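PDB 1I5G: tryparedoxin II from Crithidia fasciculata, which probably passes reducing equivalents from trypanothione to partner proteins as a thioredoxin-like disulfide oxidoreductase, and binds glutathionylspermidine. Local coordinates for residues N12-A17 and W86-F91; E72-F77 and P90-K95; N121-Q126 and D139-N144. The protein carries 1 engineered substitution. All blocks are in the same frame, centred on the assembly; numbering follows the deposited sequence.

Contact 1 (N12-A17 and W86-F91)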
ATOM      1  N   ASN A  12      11.259   4.802   8.748  1.00  6.76           N
ATOM      2  CA  ASN A  12      10.347   3.865   9.388  1.00  6.65           C
ATOM      3  C   ASN A  12       8.950   4.044   8.841  1.00  5.88           C
ATOM      4  O   ASN A  12       8.529   5.113   8.460  1.00  7.30           O
ATOM      5  CB  ASN A  12      10.292   4.029  10.922  1.00  9.47           C
ATOM      6  CG  ASN A  12      11.565   3.573  11.602  1.00 10.47           C
ATOM      7  OD1 ASN A  12      12.203   4.374  12.263  1.00 13.04           O
ATOM      8  ND2 ASN A  12      11.940   2.287  11.444  1.00 11.06           N
ATOM      9  N   VAL A  13       8.206   2.961   8.821  1.00  4.82           N
ATOM     10  CA  VAL A  13       6.795   2.942   8.476  1.00  4.92           C
ATOM     11  C   VAL A  13       5.987   2.442   9.653  1.00  5.03           C
ATOM     12  O   VAL A  13       6.517   1.889  10.631  1.00  4.87           O
ATOM     13  CB  VAL A  13       6.531   2.161   7.183  1.00  6.09           C
ATOM     14  CG1 VAL A  13       7.274   2.790   6.019  1.00  6.64           C
ATOM     15  CG2 VAL A  13       6.978   0.741   7.340  1.00  6.50           C
ATOM     16  N   LEU A  14       4.674   2.643   9.583  1.00  3.59           N
ATOM     17  CA  LEU A  14       3.773   2.280  10.679  1.00  4.50           C
ATOM     18  C   LEU A  14       3.241   0.876  10.558  1.00  4.89           C
ATOM     19  O   LEU A  14       3.098   0.343   9.458  1.00  3.60           O
ATOM     20  CB  LEU A  14       2.534   3.181  10.620  1.00  4.17           C
ATOM     21  CG  LEU A  14       2.748   4.689  10.583  1.00  4.34           C
ATOM     22  CD1 LEU A  14       1.404   5.373  10.712  1.00  4.62           C
ATOM     23  CD2 LEU A  14       3.706   5.250  11.622  1.00  5.24           C
ATOM     24  N   LYS A  15       2.943   0.267  11.709  1.00  6.21           N
ATOM     25  CA  LYS A  15       2.159  -0.957  11.816  1.00  6.58           C
ATOM     26  C   LYS A  15       1.339  -0.789  13.093  1.00  7.11           C
ATOM     27  O   LYS A  15       1.900  -0.700  14.190  1.00  7.35           O
ATOM     28  CB  LYS A  15       3.004  -2.231  11.982  1.00  8.69           C
ATOM     29  CG  LYS A  15       2.136  -3.461  11.954  1.00 11.70           C
ATOM     30  CD  LYS A  15       3.012  -4.690  11.844  1.00 14.66           C
ATOM     31  CE  LYS A  15       2.084  -5.896  11.815  1.00 16.64           C
ATOM     32  NZ  LYS A  15       0.792  -5.725  11.091  1.00 17.87           N
ATOM     33  N   GLY A  16       0.019  -0.761  12.998  1.00  6.77           N
ATOM     34  CA  GLY A  16      -0.802  -0.573  14.189  1.00  6.85           C
ATOM     35  C   GLY A  16      -0.482   0.762  14.833  1.00  7.18           C
ATOM     36  O   GLY A  16      -0.560   1.812  14.201  1.00  5.62           O
ATOM     37  N   ALA A  17      -0.125   0.687  16.112  1.00  6.65           N
ATOM     38  CA  ALA A  17       0.245   1.851  16.914  1.00  6.54           C
ATOM     39  C   ALA A  17       1.731   2.140  16.921  1.00  6.48           C
ATOM     40  O   ALA A  17       2.107   3.129  17.518  1.00  7.58           O
ATOM     41  CB  ALA A  17      -0.312   1.720  18.351  1.00  7.41           C
ATOM     42  N   TRP A  86      -2.389  -3.542   7.848  1.00  4.09           N
ATOM     43  CA  TRP A  86      -1.105  -3.530   7.145  1.00  4.26           C
ATOM     44  C   TRP A  86      -0.252  -2.331   7.515  1.00  2.96           C
ATOM     45  O   TRP A  86      -0.438  -1.791   8.602  1.00  4.21           O
ATOM     46  CB  TRP A  86      -1.358  -3.665   5.639  1.00  3.47           C
ATOM     47  CG  TRP A  86      -2.381  -2.724   5.134  1.00  2.87           C
ATOM     48  CD1 TRP A  86      -2.350  -1.349   5.140  1.00  2.95           C
ATOM     49  CD2 TRP A  86      -3.624  -3.060   4.546  1.00  3.48           C
ATOM     50  NE1 TRP A  86      -3.488  -0.822   4.598  1.00  2.95           N
ATOM     51  CE2 TRP A  86      -4.299  -1.864   4.212  1.00  3.44           C
ATOM     52  CE3 TRP A  86      -4.254  -4.289   4.257  1.00  4.22           C
ATOM     53  CZ2 TRP A  86      -5.564  -1.862   3.619  1.00  3.46           C
ATOM     54  CZ3 TRP A  86      -5.487  -4.270   3.655  1.00  4.20           C
ATOM     55  CH2 TRP A  86      -6.137  -3.098   3.360  1.00  4.53           C
ATOM     56  N   LEU A  87       0.684  -1.895   6.695  1.00  2.69           N
ATOM     57  CA  LEU A  87       1.622  -0.830   6.993  1.00  2.66           C
ATOM     58  C   LEU A  87       1.104   0.503   6.460  1.00  2.26           C
ATOM     59  O   LEU A  87       0.154   0.552   5.663  1.00  3.05           O
ATOM     60  CB  LEU A  87       2.977  -1.129   6.353  1.00  3.22           C
ATOM     61  CG  LEU A  87       3.595  -2.480   6.739  1.00  5.27           C
ATOM     62  CD1 LEU A  87       4.980  -2.616   6.150  1.00  5.89           C
ATOM     63  CD2 LEU A  87       3.607  -2.715   8.278  1.00  5.62           C
ATOM     64  N   ALA A  88       1.734   1.589   6.888  1.00  3.15           N
ATOM     65  CA  ALA A  88       1.445   2.875   6.292  1.00  2.69           C
ATOM     66  C   ALA A  88       2.682   3.727   6.247  1.00  2.16           C
ATOM     67  O   ALA A  88       3.543   3.720   7.120  1.00  3.14           O
ATOM     68  CB  ALA A  88       0.348   3.616   7.047  1.00  3.40           C
ATOM     69  N   LEU A  89       2.776   4.523   5.195  1.00  2.53           N
ATOM     70  CA  LEU A  89       3.729   5.642   5.146  1.00  2.55           C
ATOM     71  C   LEU A  89       3.202   6.650   6.181  1.00  2.75           C
ATOM     72  O   LEU A  89       2.019   6.997   6.124  1.00  3.08           O
ATOM     73  CB  LEU A  89       3.765   6.266   3.737  1.00  2.76           C
ATOM     74  CG  LEU A  89       4.771   7.426   3.643  1.00  3.15           C
ATOM     75  CD1 LEU A  89       6.186   6.893   3.669  1.00  5.00           C
ATOM     76  CD2 LEU A  89       4.524   8.166   2.321  1.00  3.28           C
ATOM     77  N   PRO A  90       4.002   7.117   7.138  1.00  2.59           N
ATOM     78  CA  PRO A  90       3.495   8.038   8.155  1.00  3.61           C
ATOM     79  C   PRO A  90       2.845   9.276   7.553  1.00  3.23           C
ATOM     80  O   PRO A  90       3.365   9.855   6.591  1.00  3.40           O
ATOM     81  CB  PRO A  90       4.757   8.355   8.954  1.00  3.67           C
ATOM     82  CG  PRO A  90       5.552   7.097   8.864  1.00  3.95           C
ATOM     83  CD  PRO A  90       5.420   6.796   7.384  1.00  2.94           C
ATOM     84  N   PHE A  91       1.716   9.706   8.109  1.00  2.69           N
ATOM     85  CA  PHE A  91       1.011  10.850   7.578  1.00  2.21           C
ATOM     86  C   PHE A  91       1.848  12.105   7.483  1.00  3.82           C
ATOM     87  O   PHE A  91       1.737  12.861   6.499  1.00  3.49           O
ATOM     88  CB  PHE A  91      -0.270  11.134   8.355  1.00  2.79           C
ATOM     89  CG  PHE A  91      -1.120  12.213   7.735  1.00  3.69           C
ATOM     90  CD1 PHE A  91      -1.958  11.989   6.657  1.00  4.04           C
ATOM     91  CD2 PHE A  91      -1.062  13.497   8.251  1.00  5.05           C
ATOM     92  CE1 PHE A  91      -2.703  12.990   6.132  1.00  5.08           C
ATOM     93  CE2 PHE A  91      -1.824  14.536   7.717  1.00  5.04           C
ATOM     94  CZ  PHE A  91      -2.606  14.227   6.664  1.00  5.31           C
TER
HETATM   95  O   HOH W   1      -1.811  -2.021  11.061  1.00  6.82           O
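Leu-14 and Ala-88 form an antiparallel hydrogen-bonded pair whose two bonds are unequal: Leu-14 N reaches Ala-88 O at 2.9 Å, almost straight at 176° and in the carbonyl plane, whereas the return bond from Ala-88 N to Leu-14 O is longer, bent, and comes from above that carbonyl's plane. Leu-14 O also takes a CA-H contact from Leu-87, with 3.1 Å between Leu-87 CA and the oxygen. On the face shared by Leu-14 and Ala-88, the two Leu-14 methyls divide their partners. CD2 lies 3.8 Å from Pro-90 CG, while CD1 is 4.2 Å from Ala-88 CB; CG stands anti to the carbonyl carbon (chi1 -53°), which sets it close to Ala-88 O and to the CG of Pro-90. Phe-77 and Tyr-81 of helix 74-81 pack against the same leucine. An alanine here would probably leave a gap between Pro-90 and Phe-77, loosening the fit of the helix on this part of the sheet. The other face is lined by Leu-87, whose CD1 approaches Val-13 CG2 at 4.1 Å and whose CD2 meets the aliphatic stem of Lys-15, 3.8 Å from Lys-15 CB. Where the strands part, a water accepts from Gly-16 N and probably donates to Trp-86 O, which Tyr-81 OH also reaches. With just two direct backbone bonds, one of them bent, the pairing leans on the apolar branches packed on both faces.

Contact 2 (E72-F77 and P90-K95); sequences ESAEDF and PFEDRK
Phe-91 lays one face of its ring over the start of helix 74-81, with Ala-74 CA 4.0 Å from the ring centroid in a CH-pi contact and Ser-73 O nearer the rim. Its CB, in turn, sits over the centre of the Phe-77 ring, 3.7 Å from that centroid. The two rings are oblique, their planes 44° apart, and the side chains slide past each other in opposite directions; Phe-91 CD1 meets Phe-77 CB at 3.6 Å. Against the opposite face of Phe-91 lies the guanidinium of Arg-94, NE over the ring centre, a cation-pi pair. Arg-94 NE also donates to Phe-91 O at 2.8 Å, and its NH2 donates to Ser-69 O, so the arginine is held at more than one point while it backs the ring. Farther out, Ser-73, at the N-cap of helix 74-81, accepts through OG from Asp-76 N at 3.1 Å. A type I turn from Pro-90 to Asp-93 presents Phe-91, and Asp-93 caps helix 94-103 through Gly-96 N. The arrangement belongs to the thioredoxin-like fold: helix 74-81 makes the beta-alpha-beta crossover between parallel neighbours 63-69 and 87-88, and the aromatic pair ties its first turn to the loop leaving the second strand.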
ATOM      1  N   GLU A  72      -7.424  13.996   4.345  1.00  8.42           N
ATOM      2  CA  GLU A  72      -7.482  15.462   4.471  1.00 11.69           C
ATOM      3  C   GLU A  72      -6.776  16.023   5.707  1.00 11.09           C
ATOM      4  O   GLU A  72      -6.349  17.183   5.748  1.00 14.30           O
ATOM      5  CB  GLU A  72      -8.940  15.909   4.588  1.00 13.22           C
ATOM      6  CG  GLU A  72      -9.865  15.443   3.476  1.00 15.02           C
ATOM      7  CD  GLU A  72     -11.259  16.037   3.532  1.00 15.95           C
ATOM      8  OE1 GLU A  72     -11.395  17.178   3.025  1.00 18.53           O
ATOM      9  OE2 GLU A  72     -12.170  15.370   4.075  1.00 16.84           O
ATOM     10  N   SER A  73      -6.658  15.223   6.743  1.00  9.57           N
ATOM     11  CA  SER A  73      -6.113  15.685   8.007  1.00  9.44           C
ATOM     12  C   SER A  73      -5.494  14.509   8.729  1.00  8.39           C
ATOM     13  O   SER A  73      -5.745  13.323   8.450  1.00  7.38           O
ATOM     14  CB  SER A  73      -7.183  16.248   8.960  1.00  9.74           C
ATOM     15  OG  SER A  73      -8.071  15.239   9.409  1.00 11.01           O
ATOM     16  N   ALA A  74      -4.674  14.846   9.711  1.00  8.56           N
ATOM     17  CA  ALA A  74      -3.982  13.911  10.555  1.00  7.89           C
ATOM     18  C   ALA A  74      -5.021  13.076  11.276  1.00  7.64           C
ATOM     19  O   ALA A  74      -4.873  11.893  11.442  1.00  6.44           O
ATOM     20  CB  ALA A  74      -3.129  14.649  11.598  1.00  7.99           C
ATOM     21  N   GLU A  75      -6.117  13.691  11.700  1.00  7.76           N
ATOM     22  CA  GLU A  75      -7.125  12.940  12.428  1.00  8.49           C
ATOM     23  C   GLU A  75      -7.853  11.921  11.549  1.00  6.61           C
ATOM     24  O   GLU A  75      -8.130  10.795  11.917  1.00  6.29           O
ATOM     25  CB  GLU A  75      -8.073  13.933  13.092  1.00 12.41           C
ATOM     26  CG  GLU A  75      -7.301  15.117  13.682  1.00 16.28           C
ATOM     27  CD  GLU A  75      -6.785  16.181  12.705  1.00 17.79           C
ATOM     28  OE1 GLU A  75      -7.568  16.781  11.939  1.00 22.59           O
ATOM     29  OE2 GLU A  75      -5.598  16.515  12.611  1.00 20.43           O
ATOM     30  N   ASP A  76      -8.176  12.307  10.323  1.00  6.10           N
ATOM     31  CA  ASP A  76      -8.831  11.401   9.380  1.00  6.23           C
ATOM     32  C   ASP A  76      -7.897  10.245   9.055  1.00  5.77           C
ATOM     33  O   ASP A  76      -8.322   9.103   8.985  1.00  5.35           O
ATOM     34  CB  ASP A  76      -9.238  12.142   8.094  1.00  8.87           C
ATOM     35  CG  ASP A  76     -10.375  13.122   8.313  1.00 12.57           C
ATOM     36  OD1 ASP A  76     -11.180  12.900   9.225  1.00 14.98           O
ATOM     37  OD2 ASP A  76     -10.459  14.137   7.593  1.00 18.06           O
ATOM     38  N   PHE A  77      -6.619  10.536   8.841  1.00  4.52           N
ATOM     39  CA  PHE A  77      -5.653   9.449   8.648  1.00  4.69           C
ATOM     40  C   PHE A  77      -5.643   8.453   9.798  1.00  4.60           C
ATOM     41  O   PHE A  77      -5.703   7.236   9.605  1.00  4.21           O
ATOM     42  CB  PHE A  77      -4.243  10.001   8.509  1.00  3.76           C
ATOM     43  CG  PHE A  77      -3.160   8.954   8.409  1.00  4.69           C
ATOM     44  CD1 PHE A  77      -2.740   8.406   7.194  1.00  4.04           C
ATOM     45  CD2 PHE A  77      -2.527   8.506   9.555  1.00  4.42           C
ATOM     46  CE1 PHE A  77      -1.736   7.469   7.148  1.00  3.46           C
ATOM     47  CE2 PHE A  77      -1.513   7.555   9.531  1.00  4.61           C
ATOM     48  CZ  PHE A  77      -1.122   7.027   8.307  1.00  3.97           C
ATOM     49  N   PRO A  90       4.002   7.117   7.138  1.00  2.59           N
ATOM     50  CA  PRO A  90       3.495   8.038   8.155  1.00  3.61           C
ATOM     51  C   PRO A  90       2.845   9.276   7.553  1.00  3.23           C
ATOM     52  O   PRO A  90       3.365   9.855   6.591  1.00  3.40           O
ATOM     53  CB  PRO A  90       4.757   8.355   8.954  1.00  3.67           C
ATOM     54  CG  PRO A  90       5.552   7.097   8.864  1.00  3.95           C
ATOM     55  CD  PRO A  90       5.420   6.796   7.384  1.00  2.94           C
ATOM     56  N   PHE A  91       1.716   9.706   8.109  1.00  2.69           N
ATOM     57  CA  PHE A  91       1.011  10.850   7.578  1.00  2.21           C
ATOM     58  C   PHE A  91       1.848  12.105   7.483  1.00  3.82           C
ATOM     59  O   PHE A  91       1.737  12.861   6.499  1.00  3.49           O
ATOM     60  CB  PHE A  91      -0.270  11.134   8.355  1.00  2.79           C
ATOM     61  CG  PHE A  91      -1.120  12.213   7.735  1.00  3.69           C
ATOM     62  CD1 PHE A  91      -1.958  11.989   6.657  1.00  4.04           C
ATOM     63  CD2 PHE A  91      -1.062  13.497   8.251  1.00  5.05           C
ATOM     64  CE1 PHE A  91      -2.703  12.990   6.132  1.00  5.08           C
ATOM     65  CE2 PHE A  91      -1.824  14.536   7.717  1.00  5.04           C
ATOM     66  CZ  PHE A  91      -2.606  14.227   6.664  1.00  5.31           C
ATOM     67  N   GLU A  92       2.683  12.390   8.478  1.00  3.31           N
ATOM     68  CA  GLU A  92       3.426  13.650   8.444  1.00  4.00           C
ATOM     69  C   GLU A  92       4.397  13.730   7.290  1.00  4.83           C
ATOM     70  O   GLU A  92       4.846  14.818   6.931  1.00  5.69           O
ATOM     71  CB  GLU A  92       4.079  13.954   9.798  1.00  5.00           C
ATOM     72  CG  GLU A  92       3.056  14.164  10.910  1.00  5.98           C
ATOM     73  CD  GLU A  92       2.208  15.395  10.729  1.00  6.73           C
ATOM     74  OE1 GLU A  92       2.801  16.500  10.820  1.00  8.36           O
ATOM     75  OE2 GLU A  92       0.995  15.230  10.523  1.00  8.54           O
ATOM     76  N   ASP A  93       4.731  12.597   6.672  1.00  3.56           N
ATOM     77  CA  ASP A  93       5.564  12.579   5.465  1.00  4.01           C
ATOM     78  C   ASP A  93       4.695  12.851   4.241  1.00  4.58           C
ATOM     79  O   ASP A  93       4.443  12.009   3.376  1.00  3.28           O
ATOM     80  CB  ASP A  93       6.270  11.232   5.295  1.00  4.32           C
ATOM     81  CG  ASP A  93       7.239  11.216   4.117  1.00  4.63           C
ATOM     82  OD1 ASP A  93       7.456  12.244   3.436  1.00  5.18           O
ATOM     83  OD2 ASP A  93       7.807  10.126   3.865  1.00  5.51           O
ATOM     84  N   ARG A  94       4.207  14.081   4.180  1.00  4.34           N
ATOM     85  CA  ARG A  94       3.416  14.533   3.041  1.00  3.45           C
ATOM     86  C   ARG A  94       4.197  14.545   1.732  1.00  4.29           C
ATOM     87  O   ARG A  94       3.739  14.094   0.681  1.00  3.85           O
ATOM     88  CB  ARG A  94       2.733  15.878   3.345  1.00  3.86           C
ATOM     89  CG  ARG A  94       1.779  15.856   4.573  1.00  4.93           C
ATOM     90  CD  ARG A  94       0.370  15.232   4.343  1.00  4.54           C
ATOM     91  NE  ARG A  94       0.433  13.784   4.198  1.00  4.41           N
ATOM     92  CZ  ARG A  94      -0.466  13.030   3.572  1.00  5.83           C
ATOM     93  NH1 ARG A  94      -1.536  13.578   3.013  1.00  7.27           N
ATOM     94  NH2 ARG A  94      -0.298  11.726   3.502  1.00  5.10           N
ATOM     95  N   LYS A  95       5.412  15.054   1.829  1.00  4.72           N
ATOM     96  CA  LYS A  95       6.315  15.089   0.689  1.00  6.00           C
ATOM     97  C   LYS A  95       6.516  13.682   0.099  1.00  4.74           C
ATOM     98  O   LYS A  95       6.565  13.490  -1.116  1.00  4.78           O
ATOM     99  CB  LYS A  95       7.679  15.697   1.062  1.00  9.23           C
ATOM    100  CG  LYS A  95       7.752  17.213   1.254  1.00 12.25           C
ATOM    101  CD  LYS A  95       9.181  17.713   1.505  1.00 15.56           C
ATOM    102  CE  LYS A  95       9.212  19.104   2.142  1.00 18.58           C
ATOM    103  NZ  LYS A  95      10.555  19.684   2.452  1.00 21.76           N
TER

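Contact 3 (N121-Q126 and D139-N144)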
ATOM      1  N   ASN A 121      11.345  -2.840  -8.982  1.00  4.84           N
ATOM      2  CA  ASN A 121      10.634  -2.841 -10.251  1.00  5.09           C
ATOM      3  C   ASN A 121       9.132  -2.878 -10.020  1.00  4.85           C
ATOM      4  O   ASN A 121       8.596  -3.690  -9.228  1.00  4.94           O
ATOM      5  CB  ASN A 121      11.000  -4.017 -11.136  1.00  5.44           C
ATOM      6  CG  ASN A 121      12.382  -3.930 -11.733  1.00  6.26           C
ATOM      7  OD1 ASN A 121      13.219  -3.165 -11.278  1.00  8.23           O
ATOM      8  ND2 ASN A 121      12.581  -4.743 -12.778  1.00  8.20           N
ATOM      9  N   ILE A 122       8.380  -2.014 -10.683  1.00  5.53           N
ATOM     10  CA  ILE A 122       6.931  -2.087 -10.673  1.00  4.58           C
ATOM     11  C   ILE A 122       6.501  -3.365 -11.362  1.00  4.48           C
ATOM     12  O   ILE A 122       6.940  -3.661 -12.489  1.00  5.28           O
ATOM     13  CB  ILE A 122       6.314  -0.851 -11.357  1.00  6.44           C
ATOM     14  CG1 ILE A 122       6.658   0.418 -10.572  1.00  7.90           C
ATOM     15  CG2 ILE A 122       4.812  -1.061 -11.510  1.00  7.11           C
ATOM     16  CD1 ILE A 122       6.529   1.694 -11.426  1.00  9.47           C
ATOM     17  N   ILE A 123       5.642  -4.176 -10.761  1.00  3.79           N
ATOM     18  CA  ILE A 123       5.157  -5.428 -11.316  1.00  5.45           C
ATOM     19  C   ILE A 123       3.734  -5.274 -11.849  1.00  6.11           C
ATOM     20  O   ILE A 123       3.384  -5.783 -12.910  1.00  6.01           O
ATOM     21  CB  ILE A 123       5.137  -6.473 -10.186  1.00  8.12           C
ATOM     22  CG1 ILE A 123       6.554  -6.786  -9.676  1.00  9.26           C
ATOM     23  CG2 ILE A 123       4.445  -7.760 -10.650  1.00  8.92           C
ATOM     24  CD1 ILE A 123       7.524  -7.095 -10.762  1.00 10.19           C
ATOM     25  N   THR A 124       2.889  -4.562 -11.123  1.00  4.93           N
ATOM     26  CA  THR A 124       1.471  -4.438 -11.478  1.00  6.16           C
ATOM     27  C   THR A 124       0.923  -3.108 -11.120  1.00  4.93           C
ATOM     28  O   THR A 124       1.176  -2.588 -10.039  1.00  4.64           O
ATOM     29  CB  THR A 124       0.670  -5.609 -10.879  1.00  6.03           C
ATOM     30  OG1 THR A 124      -0.694  -5.568 -11.317  1.00  7.41           O
ATOM     31  CG2 THR A 124       0.673  -5.565  -9.368  1.00  6.39           C
ATOM     32  N   THR A 125       0.119  -2.517 -11.995  1.00  6.32           N
ATOM     33  CA  THR A 125      -0.622  -1.308 -11.652  1.00  7.01           C
ATOM     34  C   THR A 125      -2.123  -1.554 -11.584  1.00  6.29           C
ATOM     35  O   THR A 125      -2.878  -0.614 -11.317  1.00  7.87           O
ATOM     36  CB  THR A 125      -0.473  -0.205 -12.697  1.00  7.68           C
ATOM     37  OG1 THR A 125      -1.014  -0.661 -13.944  1.00  9.92           O
ATOM     38  CG2 THR A 125       0.963   0.199 -12.925  1.00  8.35           C
ATOM     39  N   GLN A 126      -2.520  -2.802 -11.799  1.00  7.60           N
ATOM     40  CA  GLN A 126      -3.934  -3.186 -11.869  1.00  7.68           C
ATOM     41  C   GLN A 126      -4.443  -3.969 -10.677  1.00  6.68           C
ATOM     42  O   GLN A 126      -5.464  -4.655 -10.764  1.00  6.30           O
ATOM     43  CB  GLN A 126      -4.140  -4.068 -13.119  1.00  9.46           C
ATOM     44  CG  GLN A 126      -3.371  -5.407 -13.215  1.00 11.57           C
ATOM     45  CD  GLN A 126      -3.507  -6.213 -14.507  1.00 12.07           C
ATOM     46  OE1 GLN A 126      -4.538  -6.186 -15.156  1.00 12.62           O
ATOM     47  NE2 GLN A 126      -2.439  -6.930 -14.878  1.00 13.47           N
ATOM     48  N   ASP A 139      -4.093 -15.825 -10.051  1.00  6.24           N
ATOM     49  CA  ASP A 139      -3.204 -15.241 -11.038  1.00  6.84           C
ATOM     50  C   ASP A 139      -2.320 -14.162 -10.466  1.00  5.61           C
ATOM     51  O   ASP A 139      -1.654 -13.417 -11.171  1.00  5.30           O
ATOM     52  CB  ASP A 139      -4.025 -14.633 -12.176  1.00  8.62           C
ATOM     53  CG  ASP A 139      -4.762 -15.657 -13.016  1.00 11.37           C
ATOM     54  OD1 ASP A 139      -4.234 -16.767 -13.204  1.00 12.86           O
ATOM     55  OD2 ASP A 139      -5.885 -15.342 -13.498  1.00 16.08           O
ATOM     56  N   PHE A 140      -2.315 -14.086  -9.149  1.00  4.46           N
ATOM     57  CA  PHE A 140      -1.436 -13.137  -8.428  1.00  5.70           C
ATOM     58  C   PHE A 140       0.012 -13.371  -8.858  1.00  6.68           C
ATOM     59  O   PHE A 140       0.409 -14.550  -9.025  1.00  9.10           O
ATOM     60  CB  PHE A 140      -1.501 -13.473  -6.936  1.00  6.49           C
ATOM     61  CG  PHE A 140      -0.580 -12.632  -6.089  1.00  5.84           C
ATOM     62  CD1 PHE A 140       0.747 -12.996  -5.872  1.00  7.37           C
ATOM     63  CD2 PHE A 140      -1.048 -11.467  -5.512  1.00  6.82           C
ATOM     64  CE1 PHE A 140       1.552 -12.184  -5.082  1.00  7.88           C
ATOM     65  CE2 PHE A 140      -0.233 -10.669  -4.731  1.00  8.01           C
ATOM     66  CZ  PHE A 140       1.051 -11.031  -4.526  1.00  7.82           C
ATOM     67  N   PRO A 141       0.838 -12.336  -9.045  1.00  6.09           N
ATOM     68  CA  PRO A 141       0.581 -10.902  -8.812  1.00  6.26           C
ATOM     69  C   PRO A 141       0.107 -10.083 -10.013  1.00  5.43           C
ATOM     70  O   PRO A 141       0.275  -8.872 -10.048  1.00  5.10           O
ATOM     71  CB  PRO A 141       1.970 -10.384  -8.444  1.00  7.94           C
ATOM     72  CG  PRO A 141       2.895 -11.396  -8.924  1.00  8.66           C
ATOM     73  CD  PRO A 141       2.206 -12.573  -9.550  1.00  8.12           C
ATOM     74  N   TRP A 142      -0.497 -10.737 -10.983  1.00  4.66           N
ATOM     75  CA  TRP A 142      -1.115 -10.046 -12.097  1.00  5.42           C
ATOM     76  C   TRP A 142      -0.152  -9.115 -12.827  1.00  5.58           C
ATOM     77  O   TRP A 142      -0.429  -7.935 -13.023  1.00  5.74           O
ATOM     78  CB  TRP A 142      -2.356  -9.306 -11.625  1.00  5.57           C
ATOM     79  CG  TRP A 142      -3.207 -10.007 -10.644  1.00  4.51           C
ATOM     80  CD1 TRP A 142      -4.001 -11.120 -10.843  1.00  4.34           C
ATOM     81  CD2 TRP A 142      -3.353  -9.665  -9.267  1.00  4.08           C
ATOM     82  NE1 TRP A 142      -4.622 -11.449  -9.662  1.00  5.03           N
ATOM     83  CE2 TRP A 142      -4.256 -10.564  -8.683  1.00  3.93           C
ATOM     84  CE3 TRP A 142      -2.826  -8.645  -8.476  1.00  4.42           C
ATOM     85  CZ2 TRP A 142      -4.639 -10.481  -7.343  1.00  4.34           C
ATOM     86  CZ3 TRP A 142      -3.195  -8.556  -7.177  1.00  5.50           C
ATOM     87  CH2 TRP A 142      -4.080  -9.459  -6.609  1.00  4.98           C
ATOM     88  N   PRO A 143       0.985  -9.634 -13.260  1.00  6.72           N
ATOM     89  CA  PRO A 143       1.961  -8.719 -13.851  1.00  7.22           C
ATOM     90  C   PRO A 143       1.383  -8.034 -15.084  1.00  7.89           C
ATOM     91  O   PRO A 143       0.761  -8.657 -15.953  1.00  9.42           O
ATOM     92  CB  PRO A 143       3.101  -9.635 -14.264  1.00  7.57           C
ATOM     93  CG  PRO A 143       2.464 -10.989 -14.395  1.00  7.62           C
ATOM     94  CD  PRO A 143       1.426 -11.039 -13.270  1.00  7.41           C
ATOM     95  N   ASN A 144       1.600  -6.731 -15.167  1.00  7.46           N
ATOM     96  CA  ASN A 144       1.332  -5.946 -16.376  1.00  9.57           C
ATOM     97  C   ASN A 144       2.470  -6.387 -17.303  1.00 10.26           C
ATOM     98  O   ASN A 144       3.544  -6.966 -17.086  1.00 10.00           O
ATOM     99  CB  ASN A 144       1.515  -4.438 -16.138  1.00  9.72           C
ATOM    100  CG  ASN A 144       0.390  -3.741 -15.372  1.00 10.55           C
ATOM    101  OD1 ASN A 144      -0.162  -4.178 -14.352  1.00  8.09           O
ATOM    102  ND2 ASN A 144       0.061  -2.549 -15.884  1.00 12.21           N
ATOM    103  OXT ASN A 144       2.276  -6.094 -18.485  1.00 12.24           O
TER
HETATM  104  O   HOH W   2       5.205  -6.830 -14.779  1.00  8.01           O
HETATM  105  O   HOH W   3      -1.938  -8.572 -17.388  1.00 24.36           O
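Ile-123 meets the C-terminal tail with both backbone and side chain: its O accepts from Asn-144 N at 3.0 Å, nearly along the C=O axis, and its CG2 rests 4.2 Å from Pro-141 CB and close to Pro-143 CB. A water also joins Ile-123 O to the terminal carboxylate through Asn-144 O. Next, Thr-124 turns OG1 anti to the backbone N (chi1 -175°) and donates to Trp-142 O at 2.9 Å from above the carbonyl plane. Ile-123 and Thr-124 together face Gly-114 of strand 111-116 in a classic beta bulge, on the strand that closes this edge of the thioredoxin-like sheet; residues 141-144 run at about 84° to residues 123-126. Thr-125 is gripped twice by one amide: its N donates to Asn-144 OD1 at 2.9 Å, and its OG1 accepts from Asn-144 ND2, also at 2.9 Å. Finally Gln-126, at the N-cap position of helix 127-133 and with its chain extended beyond CG, places NE2 2.9 Å from Trp-142 O in a hydrogen bond. It arrives from the carbonyl face opposite Thr-124 OG1, leaving that oxygen clasped between two donors, while the Trp-142 indole packs against helix 127-133 and its NE1 donates to Asp-134. A further water takes a hydrogen bond from Gln-126 NE2 and donates to Pro-143 O.

In the fold
Contacts 1 and 2 adjoin, with centres about 11 Å apart, and share Pro-90 and Phe-91; the Phe-77 ring reaches from one into the other, touching Leu-14 and Ala-88. Contact 3 lies on the opposite side of the chain's centre, about 23 Å from contact 1 between centres, yet both reach the same sheet. Contact 1 is partly buried and pairs strands 12-15 and 87-88 through backbone bonds. Contact 2, nearer the surface, joins helix 74-81 to the approach of helix 94-103 by aromatic and CH-pi packing, with Arg-94 backing the ring from its own segment. Contact 3, also partly buried, sets an irregular tail against strand 122-124, where, beside one backbone-to-backbone bond, side-chain amides and hydroxyls supply the direct hydrogen bonds.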